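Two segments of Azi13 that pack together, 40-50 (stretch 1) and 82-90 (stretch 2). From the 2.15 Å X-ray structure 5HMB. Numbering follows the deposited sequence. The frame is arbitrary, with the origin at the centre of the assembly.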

# COMPACT_ATOMS: atom_id res chain seq x y z
N LEU A 40 12.25 10.35 19.81
CA LEU A 40 11.61 9.80 18.63
C LEU A 40 11.75 8.29 18.53
O LEU A 40 11.33 7.71 17.53
CB LEU A 40 12.17 10.46 17.37
CG LEU A 40 12.07 11.98 17.31
CD1 LEU A 40 12.63 12.53 16.00
CD2 LEU A 40 10.61 12.41 17.50
N LEU A 41 12.32 7.65 19.54
CA LEU A 41 12.64 6.23 19.48
C LEU A 41 11.50 5.38 20.01
O LEU A 41 10.66 5.84 20.80
CB LEU A 41 13.90 5.92 20.28
CG LEU A 41 15.17 6.66 19.86
CD1 LEU A 41 16.23 6.52 20.93
CD2 LEU A 41 15.67 6.10 18.54
N GLN A 42 11.50 4.13 19.60
CA GLN A 42 10.62 3.10 20.13
C GLN A 42 11.40 2.23 21.12
O GLN A 42 12.63 2.31 21.19
CB GLN A 42 10.03 2.28 18.98
CG GLN A 42 11.04 1.59 18.09
CD GLN A 42 10.38 0.72 17.03
OE1 GLN A 42 9.36 1.10 16.43
NE2 GLN A 42 10.93 -0.47 16.81
N PRO A 43 10.72 1.41 21.92
CA PRO A 43 11.35 0.83 23.12
C PRO A 43 12.74 0.21 22.97
O PRO A 43 13.47 0.14 23.97
CB PRO A 43 10.33 -0.22 23.56
CG PRO A 43 9.03 0.43 23.24
CD PRO A 43 9.25 1.19 21.95
N HIS A 44 13.16 -0.25 21.79
CA HIS A 44 14.44 -0.93 21.65
C HIS A 44 15.52 -0.06 21.01
O HIS A 44 16.42 -0.57 20.34
CB HIS A 44 14.28 -2.24 20.87
N GLY A 45 15.44 1.25 21.20
CA GLY A 45 16.50 2.16 20.78
C GLY A 45 16.57 2.52 19.31
O GLY A 45 17.57 3.13 18.89
N ILE A 46 15.57 2.17 18.50
CA ILE A 46 15.56 2.58 17.10
C ILE A 46 14.38 3.53 16.86
O ILE A 46 13.44 3.64 17.65
CB ILE A 46 15.50 1.38 16.14
CG1 ILE A 46 14.19 0.63 16.32
CG2 ILE A 46 16.68 0.46 16.38
CD1 ILE A 46 14.12 -0.62 15.50
N LEU A 47 14.45 4.23 15.73
CA LEU A 47 13.41 5.18 15.38
C LEU A 47 12.05 4.51 15.32
O LEU A 47 11.89 3.48 14.66
CB LEU A 47 13.74 5.83 14.04
CG LEU A 47 12.85 7.01 13.64
CD1 LEU A 47 12.93 8.13 14.68
CD2 LEU A 47 13.23 7.50 12.26
N HIS A 48 11.08 5.08 16.03
CA HIS A 48 9.68 4.72 15.86
C HIS A 48 9.30 4.79 14.39
O HIS A 48 9.67 5.74 13.69
CB HIS A 48 8.81 5.66 16.70
CG HIS A 48 7.40 5.20 16.90
ND1 HIS A 48 6.46 5.21 15.88
CD2 HIS A 48 6.76 4.75 18.00
CE1 HIS A 48 5.31 4.77 16.36
NE2 HIS A 48 5.46 4.49 17.64
N GLY A 49 8.60 3.77 13.91
CA GLY A 49 8.25 3.72 12.50
C GLY A 49 7.32 4.84 12.08
O GLY A 49 7.40 5.33 10.96
N GLY A 50 6.41 5.26 12.97
CA GLY A 50 5.53 6.37 12.65
C GLY A 50 6.28 7.64 12.31
O GLY A 50 5.81 8.44 11.51
N ASP A 82 7.58 2.01 3.57
CA ASP A 82 8.40 0.85 3.91
C ASP A 82 9.59 1.30 4.75
O ASP A 82 10.20 2.33 4.46
CB ASP A 82 8.93 0.14 2.66
CG ASP A 82 7.84 -0.56 1.88
OD1 ASP A 82 6.96 -1.18 2.50
OD2 ASP A 82 7.87 -0.50 0.63
N PHE A 83 9.93 0.52 5.78
CA PHE A 83 11.12 0.77 6.58
C PHE A 83 12.13 -0.31 6.23
O PHE A 83 11.87 -1.50 6.44
CB PHE A 83 10.79 0.73 8.08
CG PHE A 83 9.43 1.25 8.41
CD1 PHE A 83 9.11 2.59 8.22
CD2 PHE A 83 8.46 0.40 8.93
CE1 PHE A 83 7.84 3.08 8.53
CE2 PHE A 83 7.19 0.88 9.25
CZ PHE A 83 6.88 2.23 9.04
N PHE A 84 13.27 0.10 5.66
CA PHE A 84 14.26 -0.83 5.12
C PHE A 84 15.44 -1.10 6.04
O PHE A 84 16.09 -2.14 5.89
CB PHE A 84 14.81 -0.34 3.78
CG PHE A 84 13.82 -0.38 2.68
CD1 PHE A 84 13.36 -1.58 2.19
CD2 PHE A 84 13.31 0.80 2.15
CE1 PHE A 84 12.43 -1.62 1.19
CE2 PHE A 84 12.39 0.76 1.13
CZ PHE A 84 11.94 -0.45 0.66
N ALA A 85 15.78 -0.18 6.94
CA ALA A 85 16.89 -0.41 7.84
C ALA A 85 16.59 0.30 9.15
O ALA A 85 15.88 1.31 9.15
CB ALA A 85 18.22 0.09 7.26
N PRO A 86 17.08 -0.22 10.28
CA PRO A 86 16.87 0.49 11.54
C PRO A 86 17.70 1.76 11.56
O PRO A 86 18.88 1.75 11.18
CB PRO A 86 17.35 -0.51 12.60
CG PRO A 86 17.66 -1.78 11.86
CD PRO A 86 17.91 -1.42 10.45
N ALA A 87 17.08 2.86 11.97
CA ALA A 87 17.77 4.13 12.16
C ALA A 87 17.89 4.40 13.65
O ALA A 87 16.93 4.21 14.41
CB ALA A 87 17.02 5.27 11.46
N THR A 88 19.08 4.81 14.08
CA THR A 88 19.34 5.15 15.48
C THR A 88 19.96 6.54 15.56
O THR A 88 20.28 7.16 14.54
CB THR A 88 20.31 4.17 16.15
OG1 THR A 88 21.58 4.27 15.49
CG2 THR A 88 19.80 2.76 16.04
N VAL A 89 20.17 6.99 16.80
CA VAL A 89 20.87 8.25 17.02
C VAL A 89 22.27 8.20 16.41
O VAL A 89 22.76 9.20 15.88
CB VAL A 89 20.92 8.56 18.52
CG1 VAL A 89 19.51 8.77 19.04
CG2 VAL A 89 21.57 7.42 19.26
N ALA A 90 22.90 7.03 16.43
CA ALA A 90 24.25 6.90 15.90
C ALA A 90 24.30 7.14 14.40
O ALA A 90 25.39 7.39 13.86
CB ALA A 90 24.82 5.51 16.22

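A single backbone hydrogen bond pins these two segments together: Leu 47 N donates to Ala 87 O at 2.8 Å and 161°, short and nearly straight. The same carbonyl oxygen also receives a CA-H...O contact from Ile 46, with CA to Ala 87 O at 3.4 Å, so one acceptor serves two neighboring residues. Around this point the chains come closest, Ile 46 CA lying 4.8 Å from Thr 88 CA.

Stretch 1 presents these residues from a folded-back loop. Gln 42 to Gly 45 forms a type I turn, and Gln 42 N bonds to Ile 46 O, while His 48 N reaches Leu 40 O. Beyond it, His 48 ND1 caps the following helix by accepting from Gly 50 N at 2.9 Å.

Small apolar contacts flank the polar pin. Ile 46 CG2 meets Pro 86 CB at 4.0 Å and Thr 88 CG2 at 3.9 Å, and Leu 47 CB rests 4.2 Å from Ala 87 CB. Leu 41 CD1 adds a looser touch to Val 89 CG1 at 4.4 Å.

Glycine meets an aromatic at Gly 49, whose CA sits over the Phe 83 ring face, 4.3 Å from its centroid, a CH-pi contact. The rule here is space: an ideal CB on Gly 49 would fall just 3.2 Å from Phe 83 CZ.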